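Local atomic coordinates of putative sugar binding protein (Bacteroides vulgatus ATCC 8482, PDB entry 3KEZ), a protein that probably binds sugars at the bacterial outer membrane as a calcium-containing member of the SusD family of nutrient-binding proteins. Residues K62-Y67 against D282-T287; M272-S277 against N326-N331; N276-Y281 against Y313-K318. One frame throughout, in Å; residues are numbered along the deposited sequence.

Interaction 1. Residues K62-Y67 against D282-T287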
# COMPACT_ATOMS: atom_id res chain seq x y z
N LYS A 62 -8.45 -20.71 -2.03
CA LYS A 62 -8.26 -19.68 -0.99
C LYS A 62 -8.83 -18.31 -1.38
O LYS A 62 -9.05 -18.02 -2.55
CB LYS A 62 -6.77 -19.57 -0.68
CG LYS A 62 -6.16 -20.87 -0.14
CD LYS A 62 -6.86 -21.35 1.12
CE LYS A 62 -6.16 -22.55 1.73
NZ LYS A 62 -6.68 -22.78 3.08
N ARG A 63 -9.05 -17.43 -0.42
CA ARG A 63 -9.56 -16.10 -0.80
C ARG A 63 -8.67 -15.41 -1.85
O ARG A 63 -9.18 -14.66 -2.64
CB ARG A 63 -9.67 -15.16 0.40
CG ARG A 63 -11.02 -15.21 1.07
CD ARG A 63 -11.05 -16.13 2.23
NE ARG A 63 -12.34 -16.14 2.89
CZ ARG A 63 -12.86 -17.20 3.51
NH1 ARG A 63 -12.16 -18.33 3.63
NH2 ARG A 63 -14.04 -17.12 4.07
N THR A 64 -7.36 -15.64 -1.80
CA THR A 64 -6.38 -15.02 -2.74
C THR A 64 -6.19 -15.78 -4.04
O THR A 64 -5.48 -15.31 -4.97
CB THR A 64 -5.03 -14.86 -2.08
OG1 THR A 64 -4.60 -16.11 -1.51
CG2 THR A 64 -5.12 -13.80 -1.00
N GLY A 65 -6.86 -16.93 -4.15
CA GLY A 65 -6.63 -17.86 -5.25
C GLY A 65 -6.85 -17.22 -6.61
O GLY A 65 -5.94 -17.26 -7.44
N ASN A 66 -8.01 -16.59 -6.81
CA ASN A 66 -8.36 -16.01 -8.12
C ASN A 66 -7.46 -14.80 -8.50
O ASN A 66 -7.17 -14.58 -9.68
CB ASN A 66 -9.81 -15.60 -8.17
CG ASN A 66 -10.75 -16.79 -8.31
OD1 ASN A 66 -10.41 -17.85 -8.85
ND2 ASN A 66 -11.94 -16.61 -7.81
N TYR A 67 -6.98 -14.07 -7.50
CA TYR A 67 -5.97 -13.01 -7.75
C TYR A 67 -4.62 -13.60 -8.18
O TYR A 67 -4.05 -13.17 -9.18
CB TYR A 67 -5.77 -12.13 -6.52
CG TYR A 67 -7.05 -11.47 -6.09
CD1 TYR A 67 -7.98 -12.14 -5.27
CD2 TYR A 67 -7.38 -10.20 -6.55
CE1 TYR A 67 -9.18 -11.49 -4.88
CE2 TYR A 67 -8.55 -9.58 -6.17
CZ TYR A 67 -9.44 -10.22 -5.34
OH TYR A 67 -10.60 -9.56 -5.01
N ASP A 282 -5.13 -19.86 6.50
CA ASP A 282 -4.04 -20.52 5.75
C ASP A 282 -4.07 -20.11 4.27
O ASP A 282 -4.06 -20.96 3.37
CB ASP A 282 -4.13 -22.04 5.85
CG ASP A 282 -4.33 -22.53 7.29
OD1 ASP A 282 -5.47 -22.47 7.76
OD2 ASP A 282 -3.35 -22.99 7.92
N ASP A 283 -4.17 -18.82 4.03
CA ASP A 283 -4.69 -18.36 2.74
C ASP A 283 -3.56 -17.98 1.79
O ASP A 283 -3.56 -18.36 0.62
CB ASP A 283 -5.64 -17.20 2.94
CG ASP A 283 -6.60 -17.05 1.79
OD1 ASP A 283 -6.25 -16.33 0.83
OD2 ASP A 283 -7.69 -17.70 1.84
N MSE A 284 -2.59 -17.22 2.29
CA MSE A 284 -1.49 -16.77 1.45
C MSE A 284 -0.16 -16.95 2.18
O MSE A 284 -0.07 -16.69 3.39
CB MSE A 284 -1.73 -15.33 1.01
CG MSE A 284 -1.88 -14.34 2.16
SE MSE A 284 -2.34 -12.50 1.68
CE MSE A 284 -0.63 -11.83 1.14
N CYS A 285 0.85 -17.46 1.46
CA CYS A 285 2.17 -17.75 2.05
C CYS A 285 3.29 -17.22 1.14
O CYS A 285 3.03 -16.75 0.02
CB CYS A 285 2.33 -19.25 2.23
SG CYS A 285 2.25 -20.15 0.66
N ILE A 286 4.53 -17.31 1.61
CA ILE A 286 5.66 -16.92 0.76
C ILE A 286 5.90 -18.02 -0.29
O ILE A 286 5.60 -19.18 -0.06
CB ILE A 286 6.95 -16.65 1.53
CG1 ILE A 286 7.50 -17.92 2.16
CG2 ILE A 286 6.76 -15.51 2.55
CD1 ILE A 286 8.77 -17.69 2.98
N THR A 287 6.43 -17.64 -1.45
CA THR A 287 6.88 -18.61 -2.44
C THR A 287 8.23 -19.22 -2.01
O THR A 287 8.95 -18.64 -1.19
CB THR A 287 7.02 -17.97 -3.81
OG1 THR A 287 7.87 -16.83 -3.67
CG2 THR A 287 5.61 -17.53 -4.38
O HOH W 1 -9.59 -19.28 2.89
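The carboxylate of Asp283 sits in the elbow of the turn at 62-65 and carries most of this contact. Its CG lies anti to the backbone N (chi1 -157°), which sends the group into the turn. Each oxygen takes one backbone N-H on its syn lone pair. Asp283 OD2 accepts from Arg63 N at 2.7 Å, and Asp283 OD1 accepts from Thr64 N at 2.9 Å. Thr64 OG1 donates a further bond to Asp283 OD1, again 2.9 Å long, from above the carboxylate plane. The hydroxyl reaches that place because it stands between its own N and carbonyl carbon (chi1 52°). Three protein bonds thus grip a buried carboxylate and fix its rotation.

The turn is a type I beta turn from Lys62 to Gly65 that leads into helix 65-68. Asp283 immediately precedes strand 284-286, which pairs antiparallel with strand 55-57. The contact therefore joins a turn in the N-terminal half of this SusD-family chain to the start of a strand far along the sequence. Thr64 and selenomethionine Met284 are buried here, with Thr64 CG2 4.1 Å from Met284 SE.

The other side is looser. Water 1 accepts from Arg63 NH1 and donates to Asp283 OD2, so the guanidinium meets the carboxylate through solvent. Its plane is turned 63° from the carboxylate, and its NE forms a salt bridge with Glu270. Lys62 is partly exposed. Its chain bends at chi2 and runs past Asp283, with Lys62 CE 3.1 Å from Asp282 O, while NZ bonds to Tyr281 O.

Interaction 2. Residues M272-S277 against N326-N331. With CA (calcium ion), chain C.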
# COMPACT_ATOMS: atom_id res chain seq x y z
N MSE A 272 -6.03 -9.27 6.96
CA MSE A 272 -4.64 -9.75 6.77
C MSE A 272 -4.17 -10.63 7.93
O MSE A 272 -3.47 -11.63 7.72
CB MSE A 272 -3.67 -8.58 6.55
CG MSE A 272 -3.94 -7.77 5.27
SE MSE A 272 -3.64 -8.87 3.74
CE MSE A 272 -1.67 -8.85 3.66
N GLY A 273 -4.59 -10.25 9.15
CA GLY A 273 -4.23 -10.98 10.34
C GLY A 273 -4.69 -12.42 10.29
O GLY A 273 -3.98 -13.32 10.74
N TYR A 274 -5.89 -12.64 9.75
CA TYR A 274 -6.42 -14.00 9.62
C TYR A 274 -5.95 -14.69 8.33
O TYR A 274 -5.81 -15.91 8.29
CB TYR A 274 -7.94 -13.98 9.70
CG TYR A 274 -8.57 -15.18 10.37
CD1 TYR A 274 -8.57 -15.31 11.76
CD2 TYR A 274 -9.20 -16.16 9.61
CE1 TYR A 274 -9.17 -16.43 12.37
CE2 TYR A 274 -9.79 -17.26 10.22
CZ TYR A 274 -9.79 -17.38 11.58
OH TYR A 274 -10.40 -18.47 12.13
N LEU A 275 -5.71 -13.94 7.25
CA LEU A 275 -5.29 -14.61 6.00
C LEU A 275 -3.84 -15.10 6.09
O LEU A 275 -3.50 -16.15 5.53
CB LEU A 275 -5.46 -13.69 4.78
CG LEU A 275 -6.89 -13.24 4.46
CD1 LEU A 275 -6.85 -12.12 3.42
CD2 LEU A 275 -7.73 -14.41 4.00
N ASN A 276 -3.01 -14.39 6.84
CA ASN A 276 -1.56 -14.65 6.85
C ASN A 276 -1.15 -15.45 8.06
O ASN A 276 -0.25 -15.05 8.76
CB ASN A 276 -0.80 -13.31 6.80
CG ASN A 276 -0.84 -12.66 5.41
OD1 ASN A 276 0.09 -12.83 4.62
ND2 ASN A 276 -1.94 -11.91 5.12
N SER A 277 -1.86 -16.54 8.34
CA SER A 277 -1.60 -17.31 9.55
C SER A 277 -2.15 -18.71 9.41
O SER A 277 -3.21 -18.91 8.84
CB SER A 277 -2.26 -16.67 10.79
OG SER A 277 -2.32 -17.59 11.88
N ASN A 326 -7.43 -11.15 19.19
CA ASN A 326 -7.33 -12.26 18.23
C ASN A 326 -6.48 -11.78 17.04
O ASN A 326 -6.39 -10.60 16.78
CB ASN A 326 -8.75 -12.63 17.77
CG ASN A 326 -8.79 -13.90 16.95
OD1 ASN A 326 -8.65 -13.87 15.71
ND2 ASN A 326 -9.05 -15.02 17.62
N ILE A 327 -5.85 -12.70 16.32
CA ILE A 327 -5.13 -12.32 15.08
C ILE A 327 -6.06 -11.58 14.09
O ILE A 327 -5.60 -10.77 13.28
CB ILE A 327 -4.48 -13.51 14.36
CG1 ILE A 327 -5.50 -14.63 14.08
CG2 ILE A 327 -3.29 -14.03 15.18
CD1 ILE A 327 -4.98 -15.73 13.17
N THR A 328 -7.35 -11.87 14.14
CA THR A 328 -8.29 -11.17 13.29
C THR A 328 -8.17 -9.64 13.37
O THR A 328 -8.37 -8.93 12.37
CB THR A 328 -9.73 -11.58 13.63
OG1 THR A 328 -9.92 -12.96 13.30
CG2 THR A 328 -10.70 -10.74 12.87
N ASP A 329 -7.84 -9.12 14.55
CA ASP A 329 -7.88 -7.69 14.78
C ASP A 329 -6.51 -7.04 14.77
O ASP A 329 -6.38 -5.90 15.23
CB ASP A 329 -8.65 -7.43 16.06
CG ASP A 329 -10.06 -7.94 15.97
OD1 ASP A 329 -10.67 -7.73 14.89
OD2 ASP A 329 -10.54 -8.57 16.94
N ALA A 330 -5.52 -7.71 14.17
CA ALA A 330 -4.21 -7.12 13.96
C ALA A 330 -4.37 -5.85 13.15
O ALA A 330 -5.15 -5.81 12.17
CB ALA A 330 -3.27 -8.09 13.26
N ASN A 331 -3.63 -4.83 13.57
CA ASN A 331 -3.53 -3.57 12.84
C ASN A 331 -2.74 -3.78 11.57
O ASN A 331 -1.98 -4.74 11.46
CB ASN A 331 -2.84 -2.50 13.72
CG ASN A 331 -3.69 -2.08 14.95
OD1 ASN A 331 -4.83 -2.53 15.11
ND2 ASN A 331 -3.14 -1.20 15.81
CA CA C . -5.53 -4.30 16.75
O HOH W 2 -5.84 -8.03 10.72
O HOH W 3 -5.26 -2.53 18.62
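The short helix 272-275 lies against the 3-10 turn at 327-328, with the backbones closest at Gly273-Ile327 and Tyr274-Thr328, where the CA atoms are 5.0 Å apart. Gly273, having no side chain, lets the two segments come this close. Gly273 CA makes a CA-H...O contact of 3.3 Å with Ile327 O. Ala330 CB packs against the same CA.

Ile327 points at the helix. Its CG1 stands in the crowded position between N and the carbonyl carbon (chi1 54°). Ile327 CD1 is thereby laid beside Tyr274 CD1 at 3.9 Å and beside Ser277 OG at 3.5 Å. That serine oxygen accepts a hydrogen bond from Asn279 N. The Tyr274 and Ile327 side chains cross at about a right angle. The tyrosine ring also runs alongside Thr328, pointing the same way, with Tyr274 CD1 3.1 Å from Thr328 OG1. The threonine hydroxyl donates to Asn326 OD1 from above the carbonyl plane. Thr328 N donates to the same oxygen in plane, on a lone pair, with an N-H...O angle of 167°. Asn326 OD1 is thus gripped twice and closes an Asx turn.

A bridging water links the backbones. Water 2 accepts from Gly273 N and donates to Thr328 O and Ala330 O. In the helix itself, Met272 O accepts from both N and ND2 of Asn276, which ties down the helix end.

The far side of the 326-331 loop holds the metal. Asp329 O binds calcium at 2.4 Å and Asn331 OD1 binds it at 2.5 Å. Asn261 O, Gln322 OE1, Glu325 OE1 and water 3 are further ligands. The segment is thus part of a calcium-binding loop, packed on a short helix within the SusD-family region.

Interaction 3. Residues N276-Y281 against Y313-K318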
# COMPACT_ATOMS: atom_id res chain seq x y z
N ASN A 276 -3.01 -14.39 6.84
CA ASN A 276 -1.56 -14.65 6.85
C ASN A 276 -1.15 -15.45 8.06
O ASN A 276 -0.25 -15.05 8.76
CB ASN A 276 -0.80 -13.31 6.80
CG ASN A 276 -0.84 -12.66 5.41
OD1 ASN A 276 0.09 -12.83 4.62
ND2 ASN A 276 -1.94 -11.91 5.12
N SER A 277 -1.86 -16.54 8.34
CA SER A 277 -1.60 -17.31 9.55
C SER A 277 -2.15 -18.71 9.41
O SER A 277 -3.21 -18.91 8.84
CB SER A 277 -2.26 -16.67 10.79
OG SER A 277 -2.32 -17.59 11.88
N TYR A 278 -1.42 -19.68 9.96
CA TYR A 278 -1.89 -21.05 9.90
C TYR A 278 -2.91 -21.30 11.02
O TYR A 278 -3.51 -22.38 11.08
CB TYR A 278 -0.74 -22.07 9.88
CG TYR A 278 0.18 -22.03 11.06
CD1 TYR A 278 -0.22 -22.55 12.30
CD2 TYR A 278 1.44 -21.50 10.95
CE1 TYR A 278 0.63 -22.53 13.38
CE2 TYR A 278 2.30 -21.48 12.02
CZ TYR A 278 1.89 -21.98 13.23
OH TYR A 278 2.74 -21.95 14.29
N ASN A 279 -3.07 -20.31 11.91
CA ASN A 279 -4.19 -20.26 12.87
C ASN A 279 -5.38 -19.44 12.36
O ASN A 279 -6.34 -19.25 13.08
CB ASN A 279 -3.71 -19.73 14.23
CG ASN A 279 -2.73 -20.67 14.88
OD1 ASN A 279 -2.91 -21.87 14.82
ND2 ASN A 279 -1.66 -20.14 15.44
N GLY A 280 -5.36 -19.04 11.10
CA GLY A 280 -6.45 -18.26 10.49
C GLY A 280 -7.02 -19.04 9.32
O GLY A 280 -7.49 -20.16 9.52
N TYR A 281 -6.96 -18.48 8.10
CA TYR A 281 -7.47 -19.18 6.91
C TYR A 281 -6.39 -19.88 6.06
O TYR A 281 -6.70 -20.46 5.01
CB TYR A 281 -8.28 -18.21 6.00
CG TYR A 281 -9.74 -18.02 6.38
CD1 TYR A 281 -10.53 -19.09 6.82
CD2 TYR A 281 -10.34 -16.78 6.25
CE1 TYR A 281 -11.89 -18.90 7.18
CE2 TYR A 281 -11.69 -16.59 6.59
CZ TYR A 281 -12.45 -17.65 7.05
OH TYR A 281 -13.76 -17.43 7.38
N TYR A 313 4.57 -24.74 4.93
CA TYR A 313 4.38 -23.38 4.47
C TYR A 313 4.99 -22.40 5.46
O TYR A 313 5.12 -22.69 6.66
CB TYR A 313 2.91 -23.03 4.43
CG TYR A 313 2.06 -23.96 3.66
CD1 TYR A 313 2.00 -23.87 2.28
CD2 TYR A 313 1.28 -24.91 4.30
CE1 TYR A 313 1.22 -24.74 1.55
CE2 TYR A 313 0.49 -25.78 3.58
CZ TYR A 313 0.46 -25.68 2.21
OH TYR A 313 -0.34 -26.51 1.46
N ALA A 314 5.34 -21.22 4.96
CA ALA A 314 5.80 -20.13 5.79
C ALA A 314 4.91 -18.93 5.55
O ALA A 314 4.78 -18.43 4.43
CB ALA A 314 7.24 -19.79 5.47
N TYR A 315 4.28 -18.47 6.63
CA TYR A 315 3.43 -17.29 6.60
C TYR A 315 4.21 -16.06 7.04
O TYR A 315 5.17 -16.17 7.80
CB TYR A 315 2.21 -17.52 7.51
CG TYR A 315 1.35 -18.62 6.96
CD1 TYR A 315 0.35 -18.33 6.07
CD2 TYR A 315 1.61 -19.97 7.24
CE1 TYR A 315 -0.40 -19.30 5.49
CE2 TYR A 315 0.85 -20.97 6.68
CZ TYR A 315 -0.17 -20.62 5.80
OH TYR A 315 -0.95 -21.55 5.22
N VAL A 316 3.81 -14.89 6.56
CA VAL A 316 4.44 -13.65 6.97
C VAL A 316 3.70 -13.13 8.20
O VAL A 316 2.57 -12.68 8.12
CB VAL A 316 4.45 -12.61 5.85
CG1 VAL A 316 5.09 -11.29 6.32
CG2 VAL A 316 5.19 -13.20 4.63
N ASN A 317 4.37 -13.20 9.34
CA ASN A 317 3.76 -12.92 10.63
C ASN A 317 3.91 -11.44 11.01
O ASN A 317 4.37 -11.11 12.12
CB ASN A 317 4.41 -13.82 11.71
CG ASN A 317 3.59 -13.92 12.97
OD1 ASN A 317 2.37 -13.96 12.90
ND2 ASN A 317 4.25 -13.94 14.14
N LYS A 318 3.51 -10.56 10.11
CA LYS A 318 3.57 -9.11 10.36
C LYS A 318 2.32 -8.56 11.00
O LYS A 318 2.33 -7.48 11.59
CB LYS A 318 3.84 -8.34 9.06
CG LYS A 318 5.21 -8.62 8.48
CD LYS A 318 5.46 -7.89 7.16
CE LYS A 318 6.95 -7.82 6.84
NZ LYS A 318 7.25 -7.06 5.56
O HOH W 4 1.44 -15.07 4.94
O HOH W 5 0.47 -12.15 9.92
O HOH W 6 1.64 -15.65 10.74
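This is a buried aromatic and water-bridged contact between the loop that follows helix 272-275 and strand 313-316, one strand of an antiparallel hairpin with 306-309. Tyr315 points toward the loop and does most of the packing. Its CG is anti to the carbonyl carbon (chi1 -66°), and the ring lies flat against the loop backbone. Over the centre of one face, Ser277 C lies 4.1 Å and Tyr278 N 4.0 Å above the plane of the Tyr315 ring. Ser277 N lies 3.6 Å from Tyr315 CD1.

Tyr278 adds the second aromatic group. Its CG takes the crowded place between N and the carbonyl carbon (chi1 59°). Tyr278 CB then rests 3.7 Å from Tyr315 CE2. Tyr315 CD2 lies at the edge of the Tyr278 ring, near its plane, and the two side chains cross obliquely. The Tyr278 side chain also touches Ser307 and Asp309 of the neighbouring strand.

The backbone at Tyr278 is held by a type I beta turn from Ser277 to Gly280. Gly280 N donates to Ser277 O. Asn279 N donates to Ser277 OG at 2.8 Å, which makes an ST turn.

Near Asn276 the join is wetter. Asn276 CB lies 3.7 Å from Val316 O. Water 4 accepts from Val316 N and donates to Asn276 OD1 at 2.6 Å. Water 6 donates to both Asn276 O and Asn317 OD1. Water 5 also lies close to Asn276 O and Val316 O.

The two segments share no direct hydrogen bond. Polar atoms of Asn276, Val316 and Asn317 are instead joined through ordered water, while one ring face of Tyr315 packs against the Ser277-Tyr278 peptide.

From the N terminus, the chain first passes 62-67, which waits more than 200 residues for its partner. Much later come helix 272-275 and the loop 276-281, and 282-287 then closes the long loop of interaction 1. Strand 313-316 closes interaction 3, and the calcium loop at 326-331 closes interaction 2. Interactions 2 and 3 start from overlapping segments that share Asn276 and Ser277, and 3 closes first, within the span of 2. Interaction 1 crosses both. Leu275 O and Ser277 O probably accept from Asp283 N and Asp282 N, and Ile286 N probably bonds to Ala314 O. Together they tie the turn at 62-65, strand 284-286, the hairpin strand and the calcium site into one side of the chain.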